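PDB 7LAP: aminoglycoside N(3)-acetyltransferase from Streptomyces griseus, which probably transfers an acetyl group from acetyl-CoA to the 3-amino group of aminoglycoside antibiotics, and so confers resistance to them. Local coordinates for residues Lys202-Tyr207 with Thr221-Asp226; Pro129-Ser134 with Ala142-Ser147; Leu34-Gly39 with Asp63-Val68. All coordinates share one frame; numbering follows the deposited sequence.

In the fold
Contacts 1 and 2 each join the two strands of an antiparallel hairpin, and both are partly buried; contact 3 is a buried loop-against-helix contact. Contact 1 belongs to the separate two-stranded hairpin 204-213/216-225, and its centre lies about 36 Å from that of contact 3, across the chain's centre. It is the most polar in its side chains, with a cation-pi stack and a water-linked carboxylate. Contact 2, at the edge of the seven-stranded sheet, relies on backbone bonds between V132 and A143. Contact 3 is aliphatic and lacks hydrogen bonds between its segments. It meets contact 2 where L66 CD1 packs 4.0 Å from L144 CD2.

Contact 1 of 3, residues Lys202-Tyr207 with Thr221-Asp226; sequences KRFVTY and TFRDID
V205 and Y207 face D224 and F222 as hydrogen-bonded pairs of an antiparallel hairpin, with F204/I225 and T206/R223 as the non-hydrogen-bonded pairs. The short strand axes run 157° apart. Each hydrogen-bonded pair makes two backbone bonds; those of V205 N to D224 O and F222 N to Y207 O are both 2.8 Å. Beyond the regular strands, D226 N reaches R203 O at 3.0 Å, but from well above the carbonyl plane, where the strand has given way to loop.

On the exposed face that carries T206 and R223, the extended R223 chain brings its guanidinium flat over the F204 ring. R223 NH2 stands 3.1 Å above the ring plane, over its centre, and the two planes are 21° apart, a cation-pi stack. Arginine suits this place because its flat group can lie on an aromatic face and still meet solvent. F204 CE1 also meets I225 CG2, although the two side chains diverge. At the other end of the contact the T206 and T221 methyls touch, CG2 to CG2.

The other face holds V205, Y207, F222 and D224. Y207 CG sits between its backbone N and carbonyl carbon (chi1 56°), which lays the ring over F222 CB, a CH-pi contact with CB 3.8 Å from the Y207 ring centroid. The F222 and Y207 rings are nearly parallel but slid apart, and Y87 stacks on Y207. A water lies between D224 OD2, at 2.7 Å, and Y207 OH, while D224 OD1 bonds H161 ND1. V205 CG1 packs on the CB of D226, whose OD1 takes the backbone N-H groups of E228 and H229.

The hairpin thus divides its chemistry by face: a cation-pi pair on one, and on the other an aspartate bonded to H161 through OD1 and to a water through OD2, beside aromatic rings.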
loop_
_atom_site.group_PDB
_atom_site.type_symbol
_atom_site.label_atom_id
_atom_site.label_comp_id
_atom_site.label_asym_id
_atom_site.label_seq_id
_atom_site.Cartn_x
_atom_site.Cartn_y
_atom_site.Cartn_z
ATOM N N LYS B 202 30.047 4.196 19.333
ATOM C CA LYS B 202 28.745 3.648 18.980
ATOM C C LYS B 202 27.659 4.713 19.129
ATOM O O LYS B 202 27.608 5.428 20.134
ATOM C CB LYS B 202 28.430 2.436 19.850
ATOM C CG LYS B 202 27.360 1.513 19.266
ATOM C CD LYS B 202 27.360 0.215 20.028
ATOM C CE LYS B 202 26.405 -0.751 19.442
ATOM N NZ LYS B 202 26.685 -2.124 19.919
ATOM N N ARG B 203 26.792 4.814 18.123
ATOM C CA ARG B 203 25.779 5.858 18.051
ATOM C C ARG B 203 24.429 5.314 18.486
ATOM O O ARG B 203 23.977 4.275 17.990
ATOM C CB ARG B 203 25.673 6.424 16.635
ATOM C CG ARG B 203 26.889 7.203 16.182
ATOM C CD ARG B 203 27.137 7.053 14.693
ATOM N NE ARG B 203 28.239 7.915 14.284
ATOM C CZ ARG B 203 28.176 8.809 13.298
ATOM N NH1 ARG B 203 27.057 8.946 12.595
ATOM N NH2 ARG B 203 29.236 9.561 13.007
ATOM N N PHE B 204 23.774 6.037 19.385
ATOM C CA PHE B 204 22.475 5.649 19.897
ATOM C C PHE B 204 21.476 6.771 19.656
ATOM O O PHE B 204 21.846 7.935 19.485
ATOM C CB PHE B 204 22.563 5.294 21.383
ATOM C CG PHE B 204 23.331 4.029 21.648
ATOM C CD1 PHE B 204 22.705 2.793 21.557
ATOM C CD2 PHE B 204 24.678 4.073 21.988
ATOM C CE1 PHE B 204 23.409 1.617 21.807
ATOM C CE2 PHE B 204 25.388 2.906 22.237
ATOM C CZ PHE B 204 24.752 1.678 22.141
ATOM N N VAL B 205 20.197 6.401 19.620
ATOM C CA VAL B 205 19.114 7.352 19.415
ATOM C C VAL B 205 18.112 7.201 20.542
ATOM O O VAL B 205 17.961 6.124 21.132
ATOM C CB VAL B 205 18.421 7.168 18.042
ATOM C CG1 VAL B 205 19.354 7.598 16.939
ATOM C CG2 VAL B 205 17.986 5.715 17.833
ATOM N N THR B 206 17.452 8.310 20.866
ATOM C CA THR B 206 16.323 8.344 21.782
ATOM C C THR B 206 15.210 9.104 21.087
ATOM O O THR B 206 15.447 10.189 20.544
ATOM C CB THR B 206 16.685 9.031 23.096
ATOM O OG1 THR B 206 17.648 8.245 23.793
ATOM C CG2 THR B 206 15.459 9.189 23.962
ATOM N N TYR B 207 14.016 8.521 21.060
ATOM C CA TYR B 207 12.872 9.159 20.425
ATOM C C TYR B 207 11.632 8.745 21.200
ATOM O O TYR B 207 11.675 7.858 22.058
ATOM C CB TYR B 207 12.775 8.792 18.927
ATOM C CG TYR B 207 12.718 7.308 18.718
ATOM C CD1 TYR B 207 13.884 6.559 18.600
ATOM C CD2 TYR B 207 11.494 6.639 18.691
ATOM C CE1 TYR B 207 13.830 5.184 18.438
ATOM C CE2 TYR B 207 11.430 5.278 18.528
ATOM C CZ TYR B 207 12.596 4.558 18.397
ATOM O OH TYR B 207 12.517 3.207 18.257
ATOM N N THR B 221 9.229 6.524 25.546
ATOM C CA THR B 221 10.572 6.857 25.086
ATOM C C THR B 221 11.313 5.569 24.758
ATOM O O THR B 221 11.235 4.592 25.512
ATOM C CB THR B 221 11.329 7.652 26.159
ATOM O OG1 THR B 221 10.722 8.937 26.311
ATOM C CG2 THR B 221 12.779 7.832 25.778
ATOM N N PHE B 222 12.018 5.566 23.634
ATOM C CA PHE B 222 12.701 4.393 23.117
ATOM C C PHE B 222 14.175 4.692 22.930
ATOM O O PHE B 222 14.550 5.799 22.527
ATOM C CB PHE B 222 12.121 3.952 21.762
ATOM C CG PHE B 222 10.692 3.545 21.836
ATOM C CD1 PHE B 222 9.684 4.494 21.704
ATOM C CD2 PHE B 222 10.348 2.219 22.098
ATOM C CE1 PHE B 222 8.349 4.126 21.788
ATOM C CE2 PHE B 222 9.012 1.838 22.179
ATOM C CZ PHE B 222 8.003 2.796 22.027
ATOM N N ARG B 223 15.001 3.687 23.194
ATOM C CA ARG B 223 16.426 3.760 22.921
ATOM C C ARG B 223 16.790 2.653 21.952
ATOM O O ARG B 223 16.313 1.526 22.095
ATOM C CB ARG B 223 17.246 3.627 24.205
ATOM C CG ARG B 223 18.738 3.695 23.961
ATOM C CD ARG B 223 19.487 3.550 25.248
ATOM N NE ARG B 223 20.847 3.050 25.058
ATOM C CZ ARG B 223 21.925 3.826 24.956
ATOM N NH1 ARG B 223 21.812 5.154 25.012
ATOM N NH2 ARG B 223 23.121 3.269 24.811
ATOM N N ASP B 224 17.649 2.972 20.982
ATOM C CA ASP B 224 18.054 2.045 19.931
ATOM C C ASP B 224 19.437 2.478 19.459
ATOM O O ASP B 224 19.903 3.571 19.781
ATOM C CB ASP B 224 17.024 2.042 18.777
ATOM C CG ASP B 224 17.268 0.924 17.731
ATOM O OD1 ASP B 224 17.982 -0.063 18.033
ATOM O OD2 ASP B 224 16.712 1.015 16.613
ATOM N N ILE B 225 20.114 1.607 18.703
ATOM C CA ILE B 225 21.239 2.108 17.907
ATOM C C ILE B 225 20.701 2.996 16.784
ATOM O O ILE B 225 19.528 2.935 16.402
ATOM C CB ILE B 225 22.098 0.969 17.340
ATOM C CG1 ILE B 225 21.214 0.003 16.552
ATOM C CG2 ILE B 225 22.836 0.241 18.441
ATOM C CD1 ILE B 225 21.772 -0.377 15.173
ATOM N N ASP B 226 21.574 3.850 16.264
ATOM C CA ASP B 226 21.195 4.774 15.200
ATOM C C ASP B 226 21.084 3.976 13.905
ATOM O O ASP B 226 22.031 3.852 13.128
ATOM C CB ASP B 226 22.216 5.903 15.091
ATOM C CG ASP B 226 21.828 6.949 14.069
ATOM O OD1 ASP B 226 21.017 6.657 13.162
ATOM O OD2 ASP B 226 22.337 8.078 14.174
HETATM O O HOH W 1 14.119 1.905 16.762
#

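Contact 2 of 3, residues Pro129-Ser134 with Ala142-Ser147; sequences PGAVRS and AALGAS
V132 and A143 form the hydrogen-bonded pair of a small antiparallel hairpin contact at the edge of the seven-stranded sheet, where strand 132-133 is outermost within the chain and 141-145 lies next to it. V132 N gives a nearly straight bond of 2.7 Å to A143 O, and A143 N returns one of 2.8 Å to V132 O. R133 and A142 make the next, non-hydrogen-bonded pair, their CA atoms 4.1 Å apart; alanine's short methyl fits against V132 O.

L144 reaches across to the backbone of P129-A131 and covers it. With CG anti to its backbone N (chi1 -179°), its CD1 lies 3.5 Å from both P129 O and A131 N. There G130, at positive phi, turns the chain, and a water bridges G130 O to G145 N. The branched V132 suits an extended strand, whereas R133 sends its guanidinium off to the carbonyls of S112, P109 and G80.

A142 and L144 also bond through their backbones to strand 74-78. Helix 148-152 packs on V132 and A143 through M152, and helix 120-126 meets A142 and L144 through R126 and L125.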
loop_
_atom_site.group_PDB
_atom_site.type_symbol
_atom_site.label_atom_id
_atom_site.label_comp_id
_atom_site.label_asym_id
_atom_site.label_seq_id
_atom_site.Cartn_x
_atom_site.Cartn_y
_atom_site.Cartn_z
ATOM N N PRO B 129 -3.832 -13.392 5.648
ATOM C CA PRO B 129 -4.494 -14.130 6.739
ATOM C C PRO B 129 -3.478 -14.931 7.532
ATOM O O PRO B 129 -2.606 -15.579 6.962
ATOM C CB PRO B 129 -5.482 -15.043 6.002
ATOM C CG PRO B 129 -5.756 -14.343 4.709
ATOM C CD PRO B 129 -4.446 -13.668 4.335
ATOM N N GLY B 130 -3.559 -14.837 8.859
ATOM C CA GLY B 130 -2.626 -15.506 9.742
ATOM C C GLY B 130 -1.269 -14.838 9.937
ATOM O O GLY B 130 -0.477 -15.326 10.764
ATOM N N ALA B 131 -0.947 -13.763 9.205
ATOM C CA ALA B 131 0.352 -13.113 9.403
ATOM C C ALA B 131 0.388 -12.451 10.773
ATOM O O ALA B 131 -0.646 -12.054 11.314
ATOM C CB ALA B 131 0.628 -12.051 8.318
ATOM N N VAL B 132 1.588 -12.314 11.335
ATOM C CA VAL B 132 1.764 -11.738 12.676
ATOM C C VAL B 132 2.721 -10.557 12.568
ATOM O O VAL B 132 3.810 -10.695 12.006
ATOM C CB VAL B 132 2.319 -12.776 13.663
ATOM C CG1 VAL B 132 2.551 -12.145 15.061
ATOM C CG2 VAL B 132 1.388 -14.001 13.756
ATOM N N ARG B 133 2.334 -9.413 13.123
ATOM C CA ARG B 133 3.163 -8.217 13.038
ATOM C C ARG B 133 3.678 -7.869 14.428
ATOM O O ARG B 133 2.904 -7.892 15.386
ATOM C CB ARG B 133 2.376 -7.045 12.486
ATOM C CG ARG B 133 3.347 -5.950 12.104
ATOM C CD ARG B 133 2.751 -4.636 12.203
ATOM N NE ARG B 133 3.453 -3.596 11.460
ATOM C CZ ARG B 133 2.783 -2.652 10.823
ATOM N NH1 ARG B 133 1.464 -2.712 10.835
ATOM N NH2 ARG B 133 3.423 -1.680 10.188
ATOM N N SER B 134 4.975 -7.552 14.549
ATOM C CA SER B 134 5.508 -7.325 15.894
ATOM C C SER B 134 5.059 -5.956 16.411
ATOM O O SER B 134 4.542 -5.119 15.673
ATOM C CB SER B 134 7.037 -7.486 15.916
ATOM O OG SER B 134 7.729 -6.327 15.496
ATOM N N ALA B 142 7.132 -8.383 10.348
ATOM C CA ALA B 142 5.965 -9.234 10.269
ATOM C C ALA B 142 6.408 -10.605 9.806
ATOM O O ALA B 142 7.441 -10.742 9.152
ATOM C CB ALA B 142 4.921 -8.650 9.331
ATOM N N ALA B 143 5.607 -11.614 10.132
ATOM C CA ALA B 143 5.951 -12.991 9.814
ATOM C C ALA B 143 4.695 -13.783 9.469
ATOM O O ALA B 143 3.597 -13.497 9.960
ATOM C CB ALA B 143 6.688 -13.668 10.989
ATOM N N LEU B 144 4.895 -14.842 8.687
ATOM C CA LEU B 144 3.813 -15.695 8.208
ATOM C C LEU B 144 4.350 -17.115 8.162
ATOM O O LEU B 144 5.344 -17.371 7.470
ATOM C CB LEU B 144 3.322 -15.253 6.804
ATOM C CG LEU B 144 2.173 -16.072 6.214
ATOM C CD1 LEU B 144 0.869 -15.905 7.045
ATOM C CD2 LEU B 144 1.922 -15.705 4.733
ATOM N N GLY B 145 3.690 -18.039 8.865
ATOM C CA GLY B 145 4.147 -19.411 8.832
ATOM C C GLY B 145 4.302 -19.995 10.233
ATOM O O GLY B 145 3.878 -19.404 11.231
ATOM N N ALA B 146 4.959 -21.157 10.300
ATOM C CA ALA B 146 4.873 -22.011 11.483
ATOM C C ALA B 146 5.494 -21.354 12.711
ATOM O O ALA B 146 5.011 -21.540 13.825
ATOM C CB ALA B 146 5.552 -23.347 11.184
ATOM N N SER B 147 6.580 -20.603 12.549
ATOM C CA SER B 147 7.277 -20.025 13.695
ATOM C C SER B 147 6.911 -18.562 13.909
ATOM O O SER B 147 7.528 -17.886 14.744
ATOM C CB SER B 147 8.780 -20.154 13.499
ATOM O OG SER B 147 9.132 -21.514 13.377
HETATM O O HOH W 2 1.394 -17.332 10.504
#

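Contact 3 of 3, residues Leu34-Gly39 with Asp63-Val68; sequences LGLVPG and DALLDV
L36 and V68 carry an aliphatic contact between the loop that follows helix 24-34 and helix 58-69. The CB of L36, pointing toward the helix, lies 3.8 Å from V68 CG1, and the two side chains cross at about a right angle. V68 CG1 is anti to its own backbone N (chi1 176°), a turn that lays the methyl against the L36 backbone, 3.4 Å from L36 O. Further along, L36 CD2 meets L65 CD2 tip to tip at 3.8 Å. L65 and V68 stand three residues apart and so share one side of the helix, where the leucine's long branch and the valine's short one give L36 two places to touch. V42 of strand 41-46 packs on L36 as well, and L178 and F44 on L65.

The polar side of the contact is slight. P38 has no N-H to offer V68 O, although its N comes within 3.5 Å of that oxygen; what it presents instead are carbons. P38 CA makes a CA-H...O contact to V68 O at 3.5 Å, and its ring atoms CG and CD each lie 3.8 Å from the same oxygen.

Stronger polar bonds lie around the contact. G35 ends helix 24-34 in a Schellman motif, at a positive phi that suits a residue without a CB. G39 joins V69 through a backbone hydrogen bond, and V37 N is held by D40 OD2. On the helix, D67 OD2 pairs with R24 and D63 OD1 with R128.

Between the two segments themselves, no hydrogen bond forms. Their fit therefore rests on dispersion and the shapes of leucine, valine and proline, while these directional bonds of both segments go to partners outside the pair.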
loop_
_atom_site.group_PDB
_atom_site.type_symbol
_atom_site.label_atom_id
_atom_site.label_comp_id
_atom_site.label_asym_id
_atom_site.label_seq_id
_atom_site.Cartn_x
_atom_site.Cartn_y
_atom_site.Cartn_z
ATOM N N LEU B 34 18.163 -21.562 -5.735
ATOM C CA LEU B 34 19.036 -20.739 -4.908
ATOM C C LEU B 34 19.477 -21.450 -3.632
ATOM O O LEU B 34 20.462 -21.039 -3.007
ATOM C CB LEU B 34 18.293 -19.474 -4.479
ATOM C CG LEU B 34 18.467 -18.104 -5.085
ATOM C CD1 LEU B 34 17.849 -17.145 -4.079
ATOM C CD2 LEU B 34 19.922 -17.802 -5.339
ATOM N N GLY B 35 18.708 -22.441 -3.172
ATOM C CA GLY B 35 19.037 -23.184 -1.951
ATOM C C GLY B 35 17.965 -23.099 -0.884
ATOM O O GLY B 35 18.154 -23.631 0.214
ATOM N N LEU B 36 16.838 -22.446 -1.131
ATOM C CA LEU B 36 15.773 -22.423 -0.137
ATOM C C LEU B 36 15.116 -23.805 -0.068
ATOM O O LEU B 36 14.904 -24.446 -1.108
ATOM C CB LEU B 36 14.774 -21.326 -0.529
ATOM C CG LEU B 36 13.937 -20.641 0.544
ATOM C CD1 LEU B 36 14.758 -20.203 1.772
ATOM C CD2 LEU B 36 13.212 -19.435 -0.109
ATOM N N VAL B 37 14.813 -24.287 1.149
ATOM C CA VAL B 37 14.358 -25.670 1.307
ATOM C C VAL B 37 13.162 -25.722 2.257
ATOM O O VAL B 37 12.910 -24.785 3.035
ATOM C CB VAL B 37 15.489 -26.600 1.830
ATOM C CG1 VAL B 37 16.617 -26.766 0.804
ATOM C CG2 VAL B 37 15.977 -26.212 3.266
ATOM N N PRO B 38 12.416 -26.842 2.239
ATOM C CA PRO B 38 11.310 -27.005 3.179
ATOM C C PRO B 38 11.764 -26.816 4.619
ATOM O O PRO B 38 12.819 -27.299 5.032
ATOM C CB PRO B 38 10.846 -28.442 2.920
ATOM C CG PRO B 38 11.189 -28.669 1.471
ATOM C CD PRO B 38 12.459 -27.946 1.248
ATOM N N GLY B 39 10.955 -26.108 5.388
ATOM C CA GLY B 39 11.263 -25.904 6.775
ATOM C C GLY B 39 12.067 -24.659 7.068
ATOM O O GLY B 39 12.207 -24.314 8.241
ATOM N N ASP B 63 3.172 -16.609 -2.297
ATOM C CA ASP B 63 2.760 -18.001 -2.429
ATOM C C ASP B 63 3.867 -18.898 -2.978
ATOM O O ASP B 63 3.946 -20.076 -2.604
ATOM C CB ASP B 63 1.509 -18.062 -3.284
ATOM C CG ASP B 63 0.233 -17.675 -2.467
ATOM O OD1 ASP B 63 0.106 -18.110 -1.289
ATOM O OD2 ASP B 63 -0.625 -16.940 -2.992
ATOM N N ALA B 64 4.746 -18.367 -3.835
ATOM C CA ALA B 64 5.905 -19.148 -4.264
ATOM C C ALA B 64 6.842 -19.429 -3.086
ATOM O O ALA B 64 7.368 -20.540 -2.948
ATOM C CB ALA B 64 6.654 -18.410 -5.392
ATOM N N LEU B 65 7.094 -18.421 -2.255
ATOM C CA LEU B 65 7.923 -18.622 -1.071
ATOM C C LEU B 65 7.312 -19.673 -0.142
ATOM O O LEU B 65 8.031 -20.506 0.414
ATOM C CB LEU B 65 8.108 -17.292 -0.323
ATOM C CG LEU B 65 9.068 -16.321 -1.017
ATOM C CD1 LEU B 65 8.911 -14.863 -0.520
ATOM C CD2 LEU B 65 10.531 -16.793 -0.829
ATOM N N LEU B 66 5.985 -19.622 0.066
ATOM C CA LEU B 66 5.302 -20.624 0.877
ATOM C C LEU B 66 5.379 -22.003 0.245
ATOM O O LEU B 66 5.437 -23.010 0.966
ATOM C CB LEU B 66 3.835 -20.226 1.078
ATOM C CG LEU B 66 3.666 -18.942 1.913
ATOM C CD1 LEU B 66 2.212 -18.475 1.920
ATOM C CD2 LEU B 66 4.173 -19.147 3.353
ATOM N N ASP B 67 5.325 -22.071 -1.088
ATOM C CA ASP B 67 5.486 -23.359 -1.756
ATOM C C ASP B 67 6.842 -23.976 -1.436
ATOM O O ASP B 67 6.942 -25.190 -1.257
ATOM C CB ASP B 67 5.340 -23.211 -3.269
ATOM C CG ASP B 67 3.901 -22.838 -3.711
ATOM O OD1 ASP B 67 2.937 -22.988 -2.940
ATOM O OD2 ASP B 67 3.740 -22.349 -4.855
ATOM N N VAL B 68 7.905 -23.162 -1.399
ATOM C CA VAL B 68 9.233 -23.725 -1.194
ATOM C C VAL B 68 9.421 -24.134 0.264
ATOM O O VAL B 68 9.830 -25.265 0.553
ATOM C CB VAL B 68 10.345 -22.749 -1.649
ATOM C CG1 VAL B 68 11.701 -23.347 -1.322
ATOM C CG2 VAL B 68 10.286 -22.523 -3.140
#